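Phenol hydroxylase component phN (Pseudomonas stutzeri, PDB 3U52) is the diiron component of a multicomponent phenol hydroxylase and probably hydroxylates phenol, and related aromatics, with molecular oxygen at its carboxylate-bridged two-iron centre. Local coordinates at residues R120-A125 against A185-F190; D38-K43 against Q259-K264; Q113-V118 against A193-F198; K245-L248 against D253-P256. All blocks are in the same frame, centred on the assembly; numbering follows the deposited sequence.

Interaction 1 (R120-A125 against A185-F190); sequences RQFSGA and AGPFEF
F122, just past the end of helix 105-121, meets P187 and F188 in the first turn of helix 187-216. Its CE1 corner does most of the touching. CE1 of F122 lies 3.7 Å above the plane of the F188 ring, displaced toward the rim, with CE2 of F188 as its nearest atom. The rings meet obliquely, with planes inclined by 47° and centroids 5.2 Å apart. The same CE1 of F122 is 3.7 Å from CB of P187, and CZ meets that CB as well. With CG anti to its own carbonyl carbon (chi1 -68°), the F122 ring is carried across to the helix start. Q121 adds a looser touch, CB to CB of P187 at 4.4 Å.

P187 follows G186, the N-cap of its helix. F188 belongs to a xenon pocket completed by W47, W50 and L191. A serine at F122 would probably open a gap beside P187 and leave one face of F188 without this cover. No hydrogen bond crosses between the segments. Cohesion here is apolar and buried, so it depends on the fit of ring against ring and ring against proline.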
loop_
_atom_site.group_PDB
_atom_site.type_symbol
_atom_site.label_atom_id
_atom_site.label_comp_id
_atom_site.label_asym_id
_atom_site.label_seq_id
_atom_site.Cartn_x
_atom_site.Cartn_y
_atom_site.Cartn_z
ATOM N N ARG A 120 22.974 9.652 23.764
ATOM C CA ARG A 120 23.427 9.385 25.145
ATOM C C ARG A 120 24.382 10.486 25.734
ATOM O O ARG A 120 24.448 10.661 26.950
ATOM C CB ARG A 120 24.088 7.996 25.215
ATOM C CG ARG A 120 24.819 7.699 26.530
ATOM C CD ARG A 120 23.813 7.544 27.710
ATOM N NE ARG A 120 24.503 7.254 28.969
ATOM C CZ ARG A 120 25.189 8.139 29.681
ATOM N NH1 ARG A 120 25.273 9.442 29.315
ATOM N NH2 ARG A 120 25.781 7.709 30.792
ATOM N N GLN A 121 25.113 11.225 24.905
ATOM C CA GLN A 121 26.241 12.052 25.429
ATOM C C GLN A 121 25.919 13.410 25.960
ATOM O O GLN A 121 26.725 13.934 26.727
ATOM C CB GLN A 121 27.368 12.260 24.408
ATOM C CG GLN A 121 27.996 11.028 23.866
ATOM C CD GLN A 121 28.308 10.001 24.894
ATOM O OE1 GLN A 121 28.982 10.261 25.950
ATOM N NE2 GLN A 121 27.838 8.787 24.613
ATOM N N PHE A 122 24.797 13.999 25.512
ATOM C CA PHE A 122 24.445 15.388 25.841
ATOM C C PHE A 122 23.727 15.424 27.168
ATOM O O PHE A 122 22.853 14.570 27.408
ATOM C CB PHE A 122 23.543 16.022 24.762
ATOM C CG PHE A 122 24.229 16.230 23.462
ATOM C CD1 PHE A 122 25.466 16.888 23.421
ATOM C CD2 PHE A 122 23.659 15.796 22.288
ATOM C CE1 PHE A 122 26.132 17.121 22.248
ATOM C CE2 PHE A 122 24.330 15.998 21.082
ATOM C CZ PHE A 122 25.586 16.666 21.065
ATOM N N SER A 123 24.075 16.379 28.025
ATOM C CA SER A 123 23.423 16.470 29.304
ATOM C C SER A 123 22.090 17.120 29.195
ATOM O O SER A 123 21.324 17.100 30.160
ATOM C CB SER A 123 24.275 17.159 30.389
ATOM O OG SER A 123 24.729 18.456 30.006
ATOM N N GLY A 124 21.771 17.693 28.035
ATOM C CA GLY A 124 20.439 18.299 27.885
ATOM C C GLY A 124 19.424 17.266 27.431
ATOM O O GLY A 124 19.578 16.683 26.345
ATOM N N ALA A 125 18.393 17.035 28.250
ATOM C CA ALA A 125 17.448 15.937 28.016
ATOM C C ALA A 125 16.726 16.168 26.709
ATOM O O ALA A 125 16.452 15.229 25.986
ATOM C CB ALA A 125 16.444 15.794 29.169
ATOM N N ALA A 185 34.945 12.148 15.659
ATOM C CA ALA A 185 34.954 13.488 16.214
ATOM C C ALA A 185 34.095 13.455 17.503
ATOM O O ALA A 185 33.383 12.471 17.751
ATOM C CB ALA A 185 34.358 14.463 15.209
ATOM N N GLY A 186 34.195 14.488 18.339
ATOM C CA GLY A 186 33.284 14.603 19.496
ATOM C C GLY A 186 31.830 14.903 19.086
ATOM O O GLY A 186 31.522 15.042 17.863
ATOM N N PRO A 187 30.919 14.953 20.085
ATOM C CA PRO A 187 29.479 15.083 19.829
ATOM C C PRO A 187 29.012 16.415 19.198
ATOM O O PRO A 187 28.155 16.397 18.317
ATOM C CB PRO A 187 28.837 14.856 21.229
ATOM C CG PRO A 187 29.975 15.172 22.221
ATOM C CD PRO A 187 31.239 14.799 21.525
ATOM N N PHE A 188 29.577 17.549 19.608
ATOM C CA PHE A 188 29.225 18.814 18.960
ATOM C C PHE A 188 29.642 18.893 17.501
ATOM O O PHE A 188 28.890 19.455 16.663
ATOM C CB PHE A 188 29.711 20.028 19.765
ATOM C CG PHE A 188 29.022 20.165 21.125
ATOM C CD1 PHE A 188 29.713 19.885 22.283
ATOM C CD2 PHE A 188 27.709 20.603 21.212
ATOM C CE1 PHE A 188 29.086 19.997 23.534
ATOM C CE2 PHE A 188 27.053 20.719 22.452
ATOM C CZ PHE A 188 27.764 20.401 23.621
ATOM N N GLU A 189 30.826 18.375 17.199
ATOM C CA GLU A 189 31.292 18.366 15.792
ATOM C C GLU A 189 30.455 17.369 14.998
ATOM O O GLU A 189 30.039 17.667 13.876
ATOM C CB GLU A 189 32.788 18.056 15.664
ATOM C CG GLU A 189 33.264 18.152 14.202
ATOM C CD GLU A 189 34.755 17.929 14.016
ATOM O OE1 GLU A 189 35.183 17.981 12.859
ATOM O OE2 GLU A 189 35.519 17.715 14.983
ATOM N N PHE A 190 30.140 16.229 15.604
ATOM C CA PHE A 190 29.270 15.244 14.913
ATOM C C PHE A 190 27.957 15.942 14.504
ATOM O O PHE A 190 27.542 15.877 13.319
ATOM C CB PHE A 190 28.977 14.008 15.762
ATOM C CG PHE A 190 28.002 13.018 15.107
ATOM C CD1 PHE A 190 28.429 12.113 14.147
ATOM C CD2 PHE A 190 26.651 13.055 15.414
ATOM C CE1 PHE A 190 27.533 11.216 13.539
ATOM C CE2 PHE A 190 25.756 12.175 14.810
ATOM C CZ PHE A 190 26.206 11.256 13.876
#

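Interaction 2 (D38-K43 against Q259-K264); sequences DFEGIK and QRWIDK
I42 and E40 both meet the benzo end of the W261 indole. CG1 of I42 lies 3.7 Å from CH2 of W261, and CD1 follows toward CZ3. The isoleucine and the tryptophan come from opposite directions. The E40 and W261 side chains cross at about a right angle, and the carboxylate and ring planes are 38° apart. OE2 of E40 is 3.7 Å from CZ2 of W261. Both residues approach the ring obliquely.

The next shell explains the carboxylate. E40 OE1 accepts the backbone N-H of F188, and OE2 accepts that of E189. Both donors belong to the first turn of helix 187-216, so E40 sits at its N-terminal end and holds it by two bonds. The E40 chain is extended at chi2 (170°), which carries the carboxylate out to that turn. A type I beta turn from D38 to G41 sets the loop's course. G41 has a positive phi of 97°, where a side chain would press on the carbonyl oxygen before it. Further out, I42 also packs on F188, and W261 on E189 and T192.

The buried carboxylate thus has polar partners, while its flank rests on an aromatic ring. The amides and the helix dipole probably favour its charged form. The indole contributes apolar cover rather than a hydrogen bond.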
loop_
_atom_site.group_PDB
_atom_site.type_symbol
_atom_site.label_atom_id
_atom_site.label_comp_id
_atom_site.label_asym_id
_atom_site.label_seq_id
_atom_site.Cartn_x
_atom_site.Cartn_y
_atom_site.Cartn_z
ATOM N N ASP A 38 32.998 18.238 27.001
ATOM C CA ASP A 38 33.908 19.341 27.339
ATOM C C ASP A 38 35.134 19.461 26.437
ATOM O O ASP A 38 35.667 20.572 26.290
ATOM C CB ASP A 38 34.399 19.232 28.798
ATOM C CG ASP A 38 33.299 19.528 29.827
ATOM O OD1 ASP A 38 32.856 20.693 29.953
ATOM O OD2 ASP A 38 32.880 18.590 30.533
ATOM N N PHE A 39 35.595 18.338 25.873
ATOM C CA PHE A 39 36.918 18.258 25.282
ATOM C C PHE A 39 37.060 18.950 23.944
ATOM O O PHE A 39 38.169 19.059 23.477
ATOM C CB PHE A 39 37.451 16.821 25.155
ATOM C CG PHE A 39 36.850 16.030 24.016
ATOM C CD1 PHE A 39 37.453 16.008 22.736
ATOM C CD2 PHE A 39 35.685 15.309 24.224
ATOM C CE1 PHE A 39 36.899 15.268 21.698
ATOM C CE2 PHE A 39 35.128 14.535 23.207
ATOM C CZ PHE A 39 35.724 14.491 21.940
ATOM N N GLU A 40 35.950 19.399 23.340
ATOM C CA GLU A 40 35.975 20.071 22.026
ATOM C C GLU A 40 36.145 21.600 22.140
ATOM O O GLU A 40 36.424 22.286 21.154
ATOM C CB GLU A 40 34.673 19.758 21.240
ATOM C CG GLU A 40 34.622 18.345 20.668
ATOM C CD GLU A 40 33.228 18.010 20.118
ATOM O OE1 GLU A 40 32.260 17.927 20.909
ATOM O OE2 GLU A 40 33.113 17.827 18.890
ATOM N N GLY A 41 35.982 22.125 23.343
ATOM C CA GLY A 41 36.053 23.557 23.556
ATOM C C GLY A 41 34.715 24.238 23.585
ATOM O O GLY A 41 34.648 25.445 23.847
ATOM N N ILE A 42 33.624 23.514 23.290
ATOM C CA ILE A 42 32.290 24.149 23.245
ATOM C C ILE A 42 31.743 24.371 24.657
ATOM O O ILE A 42 31.818 23.480 25.470
ATOM C CB ILE A 42 31.269 23.297 22.406
ATOM C CG1 ILE A 42 31.685 23.306 20.916
ATOM C CG2 ILE A 42 29.862 23.809 22.619
ATOM C CD1 ILE A 42 31.472 24.676 20.195
ATOM N N LYS A 43 31.192 25.558 24.924
ATOM C CA LYS A 43 30.697 25.897 26.242
ATOM C C LYS A 43 29.197 26.014 26.167
ATOM O O LYS A 43 28.674 26.737 25.309
ATOM C CB LYS A 43 31.273 27.225 26.712
ATOM C CG LYS A 43 32.805 27.260 26.755
ATOM C CD LYS A 43 33.297 28.315 27.772
ATOM C CE LYS A 43 34.807 28.467 27.752
ATOM N NZ LYS A 43 35.214 29.099 26.460
ATOM N N GLN A 259 32.849 28.111 13.341
ATOM C CA GLN A 259 33.283 28.595 12.014
ATOM C C GLN A 259 34.234 27.608 11.328
ATOM O O GLN A 259 34.110 27.312 10.112
ATOM C CB GLN A 259 33.967 29.992 12.098
ATOM C CG GLN A 259 34.334 30.486 10.675
ATOM C CD GLN A 259 33.093 30.847 9.881
ATOM O OE1 GLN A 259 32.768 30.239 8.840
ATOM N NE2 GLN A 259 32.394 31.827 10.356
ATOM N N ARG A 260 35.205 27.120 12.084
ATOM C CA ARG A 260 36.134 26.136 11.551
ATOM C C ARG A 260 35.419 24.844 11.128
ATOM O O ARG A 260 35.792 24.245 10.113
ATOM C CB ARG A 260 37.215 25.769 12.577
ATOM C CG ARG A 260 38.326 26.821 12.730
ATOM C CD ARG A 260 39.313 26.402 13.867
ATOM N NE ARG A 260 39.526 27.570 14.733
ATOM C CZ ARG A 260 39.387 27.607 16.050
ATOM N NH1 ARG A 260 39.097 26.517 16.752
ATOM N NH2 ARG A 260 39.590 28.758 16.664
ATOM N N TRP A 261 34.464 24.375 11.935
ATOM C CA TRP A 261 33.676 23.177 11.539
ATOM C C TRP A 261 32.857 23.418 10.293
ATOM O O TRP A 261 32.719 22.524 9.490
ATOM C CB TRP A 261 32.737 22.664 12.639
ATOM C CG TRP A 261 33.477 22.123 13.831
ATOM C CD1 TRP A 261 34.737 21.598 13.848
ATOM C CD2 TRP A 261 32.966 22.003 15.154
ATOM N NE1 TRP A 261 35.062 21.192 15.126
ATOM C CE2 TRP A 261 33.988 21.420 15.945
ATOM C CE3 TRP A 261 31.735 22.329 15.749
ATOM C CZ2 TRP A 261 33.818 21.134 17.324
ATOM C CZ3 TRP A 261 31.574 22.062 17.124
ATOM C CH2 TRP A 261 32.618 21.485 17.883
ATOM N N ILE A 262 32.275 24.608 10.154
ATOM C CA ILE A 262 31.508 24.930 8.937
ATOM C C ILE A 262 32.491 24.873 7.732
ATOM O O ILE A 262 32.197 24.272 6.710
ATOM C CB ILE A 262 30.807 26.298 9.070
ATOM C CG1 ILE A 262 29.572 26.219 10.008
ATOM C CG2 ILE A 262 30.430 26.885 7.728
ATOM C CD1 ILE A 262 28.960 27.584 10.346
ATOM N N ASP A 263 33.648 25.503 7.849
ATOM C CA ASP A 263 34.628 25.472 6.752
ATOM C C ASP A 263 35.049 24.037 6.395
ATOM O O ASP A 263 35.076 23.682 5.204
ATOM C CB ASP A 263 35.869 26.258 7.150
ATOM C CG ASP A 263 35.638 27.775 7.244
ATOM O OD1 ASP A 263 36.503 28.442 7.878
ATOM O OD2 ASP A 263 34.635 28.334 6.728
ATOM N N LYS A 264 35.372 23.220 7.412
ATOM C CA LYS A 264 35.755 21.777 7.197
ATOM C C LYS A 264 34.619 20.928 6.547
ATOM O O LYS A 264 34.823 20.225 5.535
ATOM C CB LYS A 264 36.137 21.136 8.527
ATOM C CG LYS A 264 36.452 19.635 8.437
ATOM C CD LYS A 264 36.762 19.055 9.818
ATOM C CE LYS A 264 36.664 17.554 9.683
ATOM N NZ LYS A 264 37.045 16.926 11.019
#

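Interaction 3 (Q113-V118 against A193-F198); sequences QGYSKV and AISFSF
Y115 on helix 105-121 gives the largest share of the buried surface and meets S195 and I194 on helix 187-216. The phenol oxygen does most of the work. Y115 OH is placed as donor to S195 OG, but at 2.4 Å the pair is too close, so the length and the detail of the bond are both doubtful. S195 OG comes in at the edge of the ring, in its plane. The Y115 side chain has CG anti to its carbonyl carbon (chi1 -85°), which sends the ring from one helix to the other.

I194 makes the apolar half. Its CG2 branch lies 3.5 Å from OH of Y115 and 3.8 Å from CE1 of the same ring, at an oblique approach. I194 and S195 belong to a wider, pi-type turn.

The Y115 side chain is about 7 Å from a bound iron. Helices 105-121, 125-155, 187-216 and 220-250 carry the iron ligands, as in the four-helix diiron bundle of this family, and the contact joins two of them. The Y115 ring also meets F190 edge-to-face and packs on L191, and on Q134 and A135 of helix 125-155, while I194 touches helix 173-184 through F178, F179 and A182.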
loop_
_atom_site.group_PDB
_atom_site.type_symbol
_atom_site.label_atom_id
_atom_site.label_comp_id
_atom_site.label_asym_id
_atom_site.label_seq_id
_atom_site.Cartn_x
_atom_site.Cartn_y
_atom_site.Cartn_z
ATOM N N GLN A 113 23.893 4.530 14.151
ATOM C CA GLN A 113 24.822 4.331 15.275
ATOM C C GLN A 113 25.380 5.633 15.870
ATOM O O GLN A 113 25.503 5.728 17.068
ATOM C CB GLN A 113 26.006 3.456 14.852
ATOM C CG GLN A 113 25.700 2.397 13.857
ATOM C CD GLN A 113 26.879 1.566 13.526
ATOM O OE1 GLN A 113 27.560 1.783 12.499
ATOM N NE2 GLN A 113 27.173 0.613 14.402
ATOM N N GLY A 114 25.761 6.587 15.018
ATOM C CA GLY A 114 26.320 7.876 15.451
ATOM C C GLY A 114 25.301 8.695 16.224
ATOM O O GLY A 114 25.619 9.254 17.285
ATOM N N TYR A 115 24.064 8.765 15.729
ATOM C CA TYR A 115 23.023 9.477 16.466
ATOM C C TYR A 115 22.603 8.739 17.753
ATOM O O TYR A 115 22.282 9.395 18.758
ATOM C CB TYR A 115 21.796 9.732 15.582
ATOM C CG TYR A 115 21.941 10.984 14.742
ATOM C CD1 TYR A 115 22.296 10.885 13.390
ATOM C CD2 TYR A 115 21.796 12.257 15.312
ATOM C CE1 TYR A 115 22.480 12.023 12.621
ATOM C CE2 TYR A 115 21.976 13.424 14.531
ATOM C CZ TYR A 115 22.323 13.279 13.200
ATOM O OH TYR A 115 22.467 14.390 12.414
ATOM N N SER A 116 22.567 7.409 17.732
ATOM C CA SER A 116 22.285 6.641 18.973
ATOM C C SER A 116 23.304 7.053 20.066
ATOM O O SER A 116 22.951 7.377 21.215
ATOM C CB SER A 116 22.410 5.140 18.714
ATOM O OG SER A 116 21.381 4.651 17.839
ATOM N N LYS A 117 24.580 7.011 19.706
ATOM C CA LYS A 117 25.609 7.391 20.653
ATOM C C LYS A 117 25.501 8.827 21.122
ATOM O O LYS A 117 25.646 9.090 22.305
ATOM C CB LYS A 117 27.005 7.064 20.112
ATOM C CG LYS A 117 28.156 7.774 20.917
ATOM C CD LYS A 117 29.494 7.122 20.665
ATOM C CE LYS A 117 30.574 7.850 21.522
ATOM N NZ LYS A 117 30.686 7.156 22.864
ATOM N N VAL A 118 25.229 9.775 20.220
ATOM C CA VAL A 118 25.146 11.184 20.609
ATOM C C VAL A 118 23.853 11.483 21.437
ATOM O O VAL A 118 23.826 12.359 22.329
ATOM C CB VAL A 118 25.369 12.068 19.302
ATOM C CG1 VAL A 118 24.051 12.407 18.621
ATOM C CG2 VAL A 118 26.191 13.304 19.591
ATOM N N ALA A 193 28.564 18.603 11.763
ATOM C CA ALA A 193 28.876 17.958 10.498
ATOM C C ALA A 193 27.608 17.413 9.836
ATOM O O ALA A 193 27.321 17.662 8.664
ATOM C CB ALA A 193 29.819 16.779 10.754
ATOM N N ILE A 194 26.909 16.613 10.607
ATOM C CA ILE A 194 25.840 15.791 10.063
ATOM C C ILE A 194 24.461 16.478 10.108
ATOM O O ILE A 194 23.768 16.569 9.077
ATOM C CB ILE A 194 25.846 14.307 10.670
ATOM C CG1 ILE A 194 27.242 13.656 10.539
ATOM C CG2 ILE A 194 24.780 13.422 9.994
ATOM C CD1 ILE A 194 27.907 13.597 9.069
ATOM N N SER A 195 24.078 17.016 11.265
ATOM C CA SER A 195 22.774 17.665 11.392
ATOM C C SER A 195 22.733 19.023 10.686
ATOM O O SER A 195 21.801 19.293 9.915
ATOM C CB SER A 195 22.341 17.801 12.845
ATOM O OG SER A 195 21.832 16.544 13.285
ATOM N N PHE A 196 23.723 19.872 10.921
ATOM C CA PHE A 196 23.690 21.154 10.261
ATOM C C PHE A 196 24.209 21.099 8.809
ATOM O O PHE A 196 23.463 21.432 7.887
ATOM C CB PHE A 196 24.365 22.236 11.103
ATOM C CG PHE A 196 24.556 23.526 10.361
ATOM C CD1 PHE A 196 23.492 24.379 10.148
ATOM C CD2 PHE A 196 25.804 23.850 9.801
ATOM C CE1 PHE A 196 23.674 25.563 9.432
ATOM C CE2 PHE A 196 25.972 25.028 9.057
ATOM C CZ PHE A 196 24.926 25.883 8.893
ATOM N N SER A 197 25.439 20.642 8.582
ATOM C CA SER A 197 26.061 20.706 7.250
ATOM C C SER A 197 25.426 19.741 6.229
ATOM O O SER A 197 25.101 20.137 5.102
ATOM C CB SER A 197 27.600 20.500 7.367
ATOM O OG SER A 197 28.171 21.490 8.234
ATOM N N PHE A 198 25.216 18.496 6.626
ATOM C CA PHE A 198 24.697 17.435 5.766
ATOM C C PHE A 198 23.174 17.625 5.687
ATOM O O PHE A 198 22.623 17.898 4.605
ATOM C CB PHE A 198 25.035 16.103 6.458
ATOM C CG PHE A 198 25.260 14.899 5.555
ATOM C CD1 PHE A 198 25.661 15.001 4.245
ATOM C CD2 PHE A 198 25.160 13.613 6.101
ATOM C CE1 PHE A 198 25.872 13.803 3.481
ATOM C CE2 PHE A 198 25.412 12.439 5.336
ATOM C CZ PHE A 198 25.746 12.539 4.051
#

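Interaction 4 (K245-L248 against D253-P256); sequences KFIL and DNVP
The short connection between the consecutive helices 220-250 and 254-283 turns the chain sharply, and is closed here by the N254 side chain bonding to the backbone of the first helix. ND2 of N254 donates to the carbonyl oxygen of I247 at 2.7 Å. The N-H...O angle is 174°, so the bond is nearly straight. I247 O lies almost in the amide plane of N254. Seen from the acceptor, the donor is tilted 17° from the carbonyl plane. N254 has CG anti to its carbonyl carbon (chi1 -64°), which directs the amide back at the first helix. CB of N254 also rests near O of I247, at 3.4 Å. CG2 of I247 is 4.0 Å from ND2 of N254; the two side chains cross at about a right angle.

A second touch is apolar. CD2 of L248 meets CG2 of V255 at 4.0 Å, and these two side chains also cross at about a right angle. L248 and V255 are also where the backbones of the two segments come closest, CA to CA 5.7 Å.

The other end of the amide is used too: N254 OD1 accepts the backbone N-H of K43, while D253 forms a salt bridge with the K43 side chain. A leucine at N254 would probably leave both I247 O and the K43 amide without these partners. One amide thus donates to a helix-end carbonyl and accepts from a loop amide, and both bonds together should fix its rotation.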
loop_
_atom_site.group_PDB
_atom_site.type_symbol
_atom_site.label_atom_id
_atom_site.label_comp_id
_atom_site.label_asym_id
_atom_site.label_seq_id
_atom_site.Cartn_x
_atom_site.Cartn_y
_atom_site.Cartn_z
ATOM N N LYS A 245 22.074 27.341 15.803
ATOM C CA LYS A 245 21.607 28.505 16.560
ATOM C C LYS A 245 21.836 28.319 18.046
ATOM O O LYS A 245 22.422 29.198 18.671
ATOM C CB LYS A 245 20.157 28.847 16.258
ATOM C CG LYS A 245 19.968 29.143 14.750
ATOM C CD LYS A 245 18.661 29.842 14.421
ATOM C CE LYS A 245 18.795 30.625 13.092
ATOM N NZ LYS A 245 17.546 31.469 12.788
ATOM N N PHE A 246 21.471 27.152 18.576
ATOM C CA PHE A 246 21.675 26.848 19.991
ATOM C C PHE A 246 23.140 27.026 20.406
ATOM O O PHE A 246 23.437 27.717 21.370
ATOM C CB PHE A 246 21.259 25.414 20.325
ATOM C CG PHE A 246 21.433 25.086 21.762
ATOM C CD1 PHE A 246 20.597 25.645 22.711
ATOM C CD2 PHE A 246 22.466 24.261 22.174
ATOM C CE1 PHE A 246 20.794 25.352 24.084
ATOM C CE2 PHE A 246 22.645 23.963 23.521
ATOM C CZ PHE A 246 21.808 24.513 24.465
ATOM N N ILE A 247 24.033 26.408 19.652
ATOM C CA ILE A 247 25.491 26.404 19.930
ATOM C C ILE A 247 26.108 27.794 19.805
ATOM O O ILE A 247 26.905 28.202 20.672
ATOM C CB ILE A 247 26.219 25.410 19.016
ATOM C CG1 ILE A 247 25.787 23.984 19.361
ATOM C CG2 ILE A 247 27.721 25.502 19.190
ATOM C CD1 ILE A 247 26.469 22.912 18.446
ATOM N N LEU A 248 25.699 28.528 18.756
ATOM C CA LEU A 248 26.209 29.880 18.540
ATOM C C LEU A 248 25.748 30.855 19.628
ATOM O O LEU A 248 26.478 31.775 19.984
ATOM C CB LEU A 248 25.792 30.417 17.160
ATOM C CG LEU A 248 26.510 29.675 16.025
ATOM C CD1 LEU A 248 25.882 29.997 14.645
ATOM C CD2 LEU A 248 28.000 29.920 16.057
ATOM N N ASP A 253 32.614 32.341 22.809
ATOM C CA ASP A 253 33.762 31.483 22.495
ATOM C C ASP A 253 33.428 30.339 21.492
ATOM O O ASP A 253 34.328 29.837 20.830
ATOM C CB ASP A 253 34.397 30.929 23.761
ATOM C CG ASP A 253 35.025 32.044 24.663
ATOM O OD1 ASP A 253 35.295 33.176 24.176
ATOM O OD2 ASP A 253 35.242 31.767 25.865
ATOM N N ASN A 254 32.134 29.989 21.341
ATOM C CA ASN A 254 31.761 28.870 20.450
ATOM C C ASN A 254 31.858 29.287 19.012
ATOM O O ASN A 254 31.843 28.449 18.120
ATOM C CB ASN A 254 30.339 28.376 20.687
ATOM C CG ASN A 254 30.145 27.791 22.069
ATOM O OD1 ASN A 254 31.116 27.498 22.769
ATOM N ND2 ASN A 254 28.880 27.588 22.461
ATOM N N VAL A 255 31.939 30.583 18.773
ATOM C CA VAL A 255 31.710 31.065 17.400
ATOM C C VAL A 255 32.869 30.684 16.489
ATOM O O VAL A 255 32.620 30.148 15.385
ATOM C CB VAL A 255 31.335 32.620 17.324
ATOM C CG1 VAL A 255 31.407 33.134 15.884
ATOM C CG2 VAL A 255 29.959 32.862 17.911
ATOM N N PRO A 256 34.139 30.961 16.912
ATOM C CA PRO A 256 35.226 30.555 16.000
ATOM C C PRO A 256 35.388 29.028 15.834
ATOM O O PRO A 256 35.826 28.575 14.777
ATOM C CB PRO A 256 36.475 31.153 16.651
ATOM C CG PRO A 256 36.086 31.292 18.103
ATOM C CD PRO A 256 34.659 31.697 18.087
#

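The four contacts lie on one side of the chain's centre. Interactions 1 and 3 share helices 105-121 and 187-216, with centres 9 Å apart. Interactions 2 and 4 share helix 254-283, with centres 8 Å apart, and their I42, W261 and I247 pack against helix 187-216. Along the chain, interaction 2 spans the longest loop and encloses the other three; interaction 1 is nested within interaction 3, and interaction 4 follows both. E189 and K264 form a salt bridge between interactions 1 and 2. Interactions 3 and 4 do not touch, their centres being 17 Å apart. Interactions 1 and 3 join two helices that carry iron ligands; interaction 2, with help from 4, fastens the N-terminal loop to helices 187-216 and 254-283.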